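Side-chain contacts in 2,3-dihydroxy-2,3-dihydrophenylpropionate dehydrogenase (PDB 5XTF), which oxidises the cis-dihydrodiol of naphthalene to 1,2-dihydroxynaphthalene, using NAD(+) as the hydride acceptor: residues A31-G36 against E57-L62; E38-F43 against V50-R55. All coordinates share one frame; numbering follows the deposited sequence.

Contact 1: A31-G36 against E57-L62; sequences AGSGIG and EEQEAL
Q59 lies along the backbone of G32, and this pairing makes most of the contact. The two CA atoms are 5.0 Å apart. Three successive parts of the Q59 chain touch the glycine. Q59 CB is 3.9 Å from G32 CA, Q59 CG is 3.8 Å from G32 O, and Q59 CD is 3.8 Å from G32 CA. Because G32 has no side chain, the amide can settle directly on its backbone. The amide nitrogen, Q59 NE2, stays 3.6 Å from G32 O, so this is van der Waals packing and not a hydrogen bond. Beyond it, Q59 NE2 reaches S33 CB at 3.9 Å. L62, one turn further along the helix, adds a lighter touch, with CD1 4.1 Å from G32 O.

The position of Q59 is set by its own shape and by a neighbour. CG stands opposite the carbonyl carbon (chi1 -60°) and the chain then runs straight (chi2 177°), which lays the amide against the backbone of G32. OE1 is hydrogen-bonded to the backbone N of R55. That bond fixes the amide's oxygen end and leaves NE2 on the S33 side.

Residues 31-36 belong to the glycine-rich turn of the SDR Rossmann fold. G34 takes a positive phi (54°) at the bend. G36 comes close to the start of the turn, with its CA 4.0 Å from A31 CA. S33, I35 and Q59 all bind NAD(+), although none is bound to this chain, so the contact probably forms part of the wall of the cofactor site.

Helix 57-67 packs on the turn and on helix 34-46, where L62 meets L37 and R41. Q59 also touches V54 of strand 49-54, and E60 leans on strand 72-75.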
ATOM      1  N   ALA B  31       3.278 -27.627  10.552  1.00 31.53           N
ATOM      2  CA  ALA B  31       4.314 -28.331   9.796  1.00 27.89           C
ATOM      3  C   ALA B  31       3.892 -29.689   9.232  1.00 31.90           C
ATOM      4  O   ALA B  31       4.692 -30.329   8.540  1.00 34.52           O
ATOM      5  CB  ALA B  31       5.552 -28.514  10.677  1.00 27.99           C
ATOM      6  N   GLY B  32       2.687 -30.160   9.516  1.00 33.18           N
ATOM      7  CA  GLY B  32       2.264 -31.475   9.088  1.00 31.63           C
ATOM      8  C   GLY B  32       1.522 -31.536   7.778  1.00 38.80           C
ATOM      9  O   GLY B  32       1.145 -32.631   7.350  1.00 39.55           O
ATOM     10  N   SER B  33       1.333 -30.408   7.102  1.00 35.14           N
ATOM     11  CA  SER B  33       0.573 -30.396   5.865  1.00 33.67           C
ATOM     12  C   SER B  33       0.976 -29.175   5.057  1.00 31.37           C
ATOM     13  O   SER B  33       1.587 -28.237   5.578  1.00 30.69           O
ATOM     14  CB  SER B  33      -0.925 -30.352   6.147  1.00 32.50           C
ATOM     15  OG  SER B  33      -1.242 -29.092   6.714  1.00 35.79           O
ATOM     16  N   GLY B  34       0.616 -29.206   3.772  1.00 32.84           N
ATOM     17  CA  GLY B  34       0.674 -28.025   2.926  1.00 29.90           C
ATOM     18  C   GLY B  34       2.031 -27.382   2.931  1.00 31.16           C
ATOM     19  O   GLY B  34       3.064 -28.067   2.855  1.00 32.05           O
ATOM     20  N   ILE B  35       2.044 -26.050   3.055  1.00 25.64           N
ATOM     21  CA  ILE B  35       3.298 -25.308   2.947  1.00 27.22           C
ATOM     22  C   ILE B  35       4.250 -25.680   4.081  1.00 24.84           C
ATOM     23  O   ILE B  35       5.467 -25.788   3.880  1.00 26.33           O
ATOM     24  CB  ILE B  35       3.016 -23.797   2.907  1.00 29.90           C
ATOM     25  CG1 ILE B  35       2.341 -23.415   1.588  1.00 29.24           C
ATOM     26  CG2 ILE B  35       4.298 -22.999   3.127  1.00 22.10           C
ATOM     27  CD1 ILE B  35       1.941 -21.943   1.516  1.00 29.97           C
ATOM     28  N   GLY B  36       3.719 -25.902   5.279  1.00 26.67           N
ATOM     29  CA  GLY B  36       4.587 -26.131   6.428  1.00 25.54           C
ATOM     30  C   GLY B  36       5.407 -27.395   6.306  1.00 25.88           C
ATOM     31  O   GLY B  36       6.577 -27.428   6.696  1.00 28.03           O
ATOM     32  N   GLU B  57      -1.119 -37.123  15.432  1.00 36.92           N
ATOM     33  CA  GLU B  57      -0.139 -38.193  15.452  1.00 40.42           C
ATOM     34  C   GLU B  57       0.106 -38.735  14.058  1.00 35.80           C
ATOM     35  O   GLU B  57       1.214 -39.192  13.771  1.00 34.90           O
ATOM     36  CB  GLU B  57      -0.608 -39.304  16.399  1.00 40.85           C
ATOM     37  CG  GLU B  57      -1.068 -38.851  17.828  1.00 49.85           C
ATOM     38  CD  GLU B  57      -2.106 -37.699  17.885  1.00 55.34           C
ATOM     39  OE1 GLU B  57      -1.894 -36.735  18.654  1.00 56.58           O
ATOM     40  OE2 GLU B  57      -3.135 -37.727  17.167  1.00 46.60           O
ATOM     41  N   GLU B  58      -0.908 -38.680  13.186  1.00 32.56           N
ATOM     42  CA  GLU B  58      -0.735 -39.113  11.806  1.00 35.31           C
ATOM     43  C   GLU B  58       0.284 -38.245  11.093  1.00 39.05           C
ATOM     44  O   GLU B  58       1.117 -38.742  10.321  1.00 32.79           O
ATOM     45  CB  GLU B  58      -2.062 -39.062  11.050  1.00 37.30           C
ATOM     46  CG  GLU B  58      -3.083 -40.119  11.440  1.00 40.55           C
ATOM     47  CD  GLU B  58      -3.645 -39.921  12.822  1.00 52.96           C
ATOM     48  OE1 GLU B  58      -3.609 -40.874  13.623  1.00 67.36           O
ATOM     49  OE2 GLU B  58      -4.146 -38.820  13.129  1.00 52.24           O
ATOM     50  N   GLN B  59       0.206 -36.936  11.320  1.00 35.38           N
ATOM     51  CA  GLN B  59       1.174 -36.042  10.714  1.00 35.14           C
ATOM     52  C   GLN B  59       2.552 -36.245  11.322  1.00 28.69           C
ATOM     53  O   GLN B  59       3.563 -36.112  10.627  1.00 31.53           O
ATOM     54  CB  GLN B  59       0.705 -34.601  10.874  1.00 34.03           C
ATOM     55  CG  GLN B  59      -0.627 -34.255  10.244  1.00 33.51           C
ATOM     56  CD  GLN B  59      -1.010 -32.823  10.524  1.00 36.27           C
ATOM     57  OE1 GLN B  59      -0.706 -32.289  11.589  1.00 37.32           O
ATOM     58  NE2 GLN B  59      -1.660 -32.186   9.565  1.00 32.58           N
ATOM     59  N   GLU B  60       2.611 -36.586  12.609  1.00 28.40           N
ATOM     60  CA  GLU B  60       3.881 -36.972  13.202  1.00 32.13           C
ATOM     61  C   GLU B  60       4.471 -38.177  12.481  1.00 33.03           C
ATOM     62  O   GLU B  60       5.662 -38.191  12.162  1.00 33.08           O
ATOM     63  CB  GLU B  60       3.693 -37.263  14.687  1.00 32.69           C
ATOM     64  CG  GLU B  60       4.980 -37.544  15.411  1.00 39.75           C
ATOM     65  CD  GLU B  60       4.745 -37.865  16.865  1.00 43.30           C
ATOM     66  OE1 GLU B  60       3.668 -38.422  17.170  1.00 43.63           O
ATOM     67  OE2 GLU B  60       5.620 -37.537  17.697  1.00 46.66           O
ATOM     68  N   ALA B  61       3.645 -39.186  12.191  1.00 30.83           N
ATOM     69  CA  ALA B  61       4.133 -40.391  11.531  1.00 31.25           C
ATOM     70  C   ALA B  61       4.596 -40.084  10.117  1.00 35.16           C
ATOM     71  O   ALA B  61       5.577 -40.667   9.631  1.00 36.05           O
ATOM     72  CB  ALA B  61       3.043 -41.460  11.519  1.00 26.78           C
ATOM     73  N   LEU B  62       3.900 -39.169   9.441  1.00 31.14           N
ATOM     74  CA  LEU B  62       4.353 -38.713   8.136  1.00 33.69           C
ATOM     75  C   LEU B  62       5.775 -38.161   8.212  1.00 34.80           C
ATOM     76  O   LEU B  62       6.615 -38.467   7.355  1.00 32.90           O
ATOM     77  CB  LEU B  62       3.373 -37.669   7.611  1.00 36.93           C
ATOM     78  CG  LEU B  62       3.363 -37.193   6.159  1.00 41.96           C
ATOM     79  CD1 LEU B  62       2.115 -36.348   5.962  1.00 38.23           C
ATOM     80  CD2 LEU B  62       4.602 -36.377   5.797  1.00 42.87           C
TER

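Contact 2: E38-F43 against V50-R55; sequences ELVRSF and VSALVR
The hydroxyl oxygen of S51, OG, is gripped by two others, S27 OG and T91 OG1. It lies on one side of strand 49-54, while V50 and A52, which bracket S51, turn their CB atoms toward helix 34-46 on the other. The contact with the helix is wholly apolar.

V40 meets both strand residues through CG2, and its CG1 also comes near V50 CG1. V40 CG2 is 4.2 Å from V50 CG1 and 4.2 Å from A52 CB, so it rests over the gap between them. V50 has CG1 opposite its backbone N (chi1 175°), which gives one methyl to each helix residue. CG1 goes to V40, and CG2 meets F43 CB at 4.0 Å.

F43 offers the strand its CB. Its ring leads off to Y250, L251 and A254 of helix 248-254, and packs edge-to-face with Y48. The segment axes come within 9.2 Å and run almost exactly antiparallel, at 175°. This is the return of a beta-alpha-beta crossover, in which the helix packs on the strand that follows it.

The CB of R41 is turned away from the strand. Its NH1 forms a salt bridge with E38 OE2 at 2.7 Å, although as a hydrogen bond this is weak (N-H...O angle 123°). Its NE has a second acidic partner, E66 of helix 57-67.

Charge is thus kept to the partly exposed side of the helix. Between helix and strand only buried methyl and methylene groups meet, which implies cohesion by hydrophobic and dispersion forces.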
ATOM      1  N   GLU B  38       6.403 -28.648   3.484  1.00 29.43           N
ATOM      2  CA  GLU B  38       7.447 -28.368   2.508  1.00 24.32           C
ATOM      3  C   GLU B  38       8.543 -27.492   3.096  1.00 26.65           C
ATOM      4  O   GLU B  38       9.695 -27.571   2.658  1.00 27.90           O
ATOM      5  CB  GLU B  38       6.845 -27.719   1.269  1.00 27.77           C
ATOM      6  CG  GLU B  38       5.983 -28.673   0.450  1.00 32.93           C
ATOM      7  CD  GLU B  38       6.728 -29.954   0.028  1.00 40.15           C
ATOM      8  OE1 GLU B  38       7.932 -29.895  -0.346  1.00 37.00           O
ATOM      9  OE2 GLU B  38       6.091 -31.025   0.071  1.00 43.98           O
ATOM     10  N   LEU B  39       8.216 -26.668   4.087  1.00 21.68           N
ATOM     11  CA  LEU B  39       9.257 -25.907   4.765  1.00 25.24           C
ATOM     12  C   LEU B  39      10.185 -26.832   5.542  1.00 26.70           C
ATOM     13  O   LEU B  39      11.411 -26.645   5.538  1.00 27.53           O
ATOM     14  CB  LEU B  39       8.624 -24.862   5.684  1.00 21.96           C
ATOM     15  CG  LEU B  39       7.773 -23.820   4.954  1.00 23.68           C
ATOM     16  CD1 LEU B  39       7.216 -22.780   5.931  1.00 24.35           C
ATOM     17  CD2 LEU B  39       8.594 -23.168   3.861  1.00 23.88           C
ATOM     18  N   VAL B  40       9.621 -27.851   6.194  1.00 23.30           N
ATOM     19  CA  VAL B  40      10.445 -28.870   6.841  1.00 24.30           C
ATOM     20  C   VAL B  40      11.387 -29.507   5.835  1.00 25.89           C
ATOM     21  O   VAL B  40      12.607 -29.553   6.035  1.00 26.42           O
ATOM     22  CB  VAL B  40       9.560 -29.931   7.508  1.00 24.65           C
ATOM     23  CG1 VAL B  40      10.433 -31.132   7.939  1.00 23.75           C
ATOM     24  CG2 VAL B  40       8.805 -29.330   8.665  1.00 23.52           C
ATOM     25  N   ARG B  41      10.833 -30.011   4.735  1.00 24.63           N
ATOM     26  CA  ARG B  41      11.661 -30.657   3.732  1.00 24.01           C
ATOM     27  C   ARG B  41      12.678 -29.686   3.152  1.00 28.05           C
ATOM     28  O   ARG B  41      13.830 -30.059   2.904  1.00 27.59           O
ATOM     29  CB  ARG B  41      10.777 -31.247   2.640  1.00 26.65           C
ATOM     30  CG  ARG B  41       9.848 -32.316   3.167  1.00 27.69           C
ATOM     31  CD  ARG B  41       8.831 -32.761   2.128  1.00 33.71           C
ATOM     32  NE  ARG B  41       7.952 -33.796   2.665  1.00 34.83           N
ATOM     33  CZ  ARG B  41       6.788 -34.156   2.132  1.00 41.94           C
ATOM     34  NH1 ARG B  41       6.343 -33.556   1.034  1.00 40.30           N
ATOM     35  NH2 ARG B  41       6.056 -35.113   2.704  1.00 43.06           N
ATOM     36  N   SER B  42      12.288 -28.427   2.955  1.00 27.44           N
ATOM     37  CA  SER B  42      13.201 -27.483   2.319  1.00 25.24           C
ATOM     38  C   SER B  42      14.326 -27.066   3.255  1.00 25.49           C
ATOM     39  O   SER B  42      15.484 -26.948   2.831  1.00 26.68           O
ATOM     40  CB  SER B  42      12.433 -26.259   1.831  1.00 28.09           C
ATOM     41  OG  SER B  42      11.852 -26.544   0.577  1.00 31.72           O
ATOM     42  N   PHE B  43      14.008 -26.796   4.519  1.00 25.58           N
ATOM     43  CA  PHE B  43      15.047 -26.349   5.435  1.00 24.77           C
ATOM     44  C   PHE B  43      15.965 -27.506   5.810  1.00 28.07           C
ATOM     45  O   PHE B  43      17.188 -27.331   5.923  1.00 27.64           O
ATOM     46  CB  PHE B  43      14.421 -25.703   6.676  1.00 25.28           C
ATOM     47  CG  PHE B  43      14.051 -24.243   6.490  1.00 28.34           C
ATOM     48  CD1 PHE B  43      12.802 -23.876   5.993  1.00 28.97           C
ATOM     49  CD2 PHE B  43      14.951 -23.235   6.815  1.00 30.92           C
ATOM     50  CE1 PHE B  43      12.453 -22.514   5.817  1.00 23.79           C
ATOM     51  CE2 PHE B  43      14.602 -21.869   6.645  1.00 30.79           C
ATOM     52  CZ  PHE B  43      13.357 -21.522   6.141  1.00 19.64           C
ATOM     53  N   VAL B  50      15.851 -28.926  12.348  1.00 26.47           N
ATOM     54  CA  VAL B  50      14.459 -28.511  12.217  1.00 25.34           C
ATOM     55  C   VAL B  50      13.660 -29.072  13.379  1.00 26.38           C
ATOM     56  O   VAL B  50      13.727 -30.274  13.664  1.00 29.74           O
ATOM     57  CB  VAL B  50      13.854 -28.970  10.876  1.00 26.15           C
ATOM     58  CG1 VAL B  50      12.364 -28.620  10.814  1.00 20.96           C
ATOM     59  CG2 VAL B  50      14.621 -28.342   9.718  1.00 20.75           C
ATOM     60  N   SER B  51      12.908 -28.211  14.045  1.00 22.50           N
ATOM     61  CA  SER B  51      11.837 -28.668  14.907  1.00 25.77           C
ATOM     62  C   SER B  51      10.505 -28.226  14.325  1.00 27.41           C
ATOM     63  O   SER B  51      10.419 -27.266  13.547  1.00 25.47           O
ATOM     64  CB  SER B  51      11.986 -28.149  16.335  1.00 27.15           C
ATOM     65  OG  SER B  51      11.493 -26.845  16.438  1.00 26.90           O
ATOM     66  N   ALA B  52       9.456 -28.933  14.715  1.00 26.93           N
ATOM     67  CA  ALA B  52       8.203 -28.849  13.983  1.00 23.06           C
ATOM     68  C   ALA B  52       7.048 -29.101  14.931  1.00 27.36           C
ATOM     69  O   ALA B  52       7.082 -30.053  15.717  1.00 27.01           O
ATOM     70  CB  ALA B  52       8.173 -29.860  12.833  1.00 24.16           C
ATOM     71  N   LEU B  53       6.043 -28.239  14.856  1.00 24.71           N
ATOM     72  CA  LEU B  53       4.808 -28.388  15.603  1.00 26.64           C
ATOM     73  C   LEU B  53       3.727 -28.871  14.653  1.00 27.52           C
ATOM     74  O   LEU B  53       3.500 -28.265  13.600  1.00 31.35           O
ATOM     75  CB  LEU B  53       4.390 -27.074  16.249  1.00 21.53           C
ATOM     76  CG  LEU B  53       3.064 -27.157  17.000  1.00 27.41           C
ATOM     77  CD1 LEU B  53       3.110 -28.269  18.022  1.00 23.80           C
ATOM     78  CD2 LEU B  53       2.721 -25.818  17.665  1.00 27.45           C
ATOM     79  N   VAL B  54       3.059 -29.947  15.033  1.00 27.55           N
ATOM     80  CA  VAL B  54       2.155 -30.670  14.157  1.00 27.60           C
ATOM     81  C   VAL B  54       0.852 -30.928  14.907  1.00 30.21           C
ATOM     82  O   VAL B  54       0.848 -30.996  16.138  1.00 29.18           O
ATOM     83  CB  VAL B  54       2.841 -31.966  13.695  1.00 30.25           C
ATOM     84  CG1 VAL B  54       2.661 -33.117  14.693  1.00 26.25           C
ATOM     85  CG2 VAL B  54       2.365 -32.308  12.393  1.00 34.98           C
ATOM     86  N   ARG B  55      -0.269 -31.044  14.170  1.00 30.60           N
ATOM     87  CA  ARG B  55      -1.585 -31.096  14.822  1.00 34.24           C
ATOM     88  C   ARG B  55      -1.931 -32.460  15.403  1.00 35.01           C
ATOM     89  O   ARG B  55      -2.681 -32.528  16.380  1.00 26.55           O
ATOM     90  CB  ARG B  55      -2.740 -30.730  13.875  1.00 34.55           C
ATOM     91  CG  ARG B  55      -2.794 -29.318  13.360  1.00 42.07           C
ATOM     92  CD  ARG B  55      -2.778 -29.283  11.824  1.00 47.57           C
ATOM     93  NE  ARG B  55      -1.485 -29.656  11.242  1.00 46.72           N
ATOM     94  CZ  ARG B  55      -0.382 -28.931  11.360  1.00 32.49           C
ATOM     95  NH1 ARG B  55      -0.366 -27.804  12.040  1.00 41.30           N
ATOM     96  NH2 ARG B  55       0.719 -29.328  10.818  1.00 34.54           N
TER

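In the fold
From the N terminus, strand 25-28 leads into the glycine-rich turn, where contact 1 begins. Helix 34-46 follows and supplies the first half of contact 2. The chain turns back through strand 49-54, and contact 2 closes this short loop, joining the helix to the second strand of the beta-alpha-beta unit. Helix 57-67 comes next and returns to the turn, closing the longer loop of contact 1 around the whole of contact 2. The two do not cross. Their centres are about 8 Å apart, and backbone pairing of A31 with L53 links them. Contact 2 ties helix 34-46 to strand 49-54, next to the edge strand, and contact 1 ties helix 57-67 to the turn at the NAD(+) site.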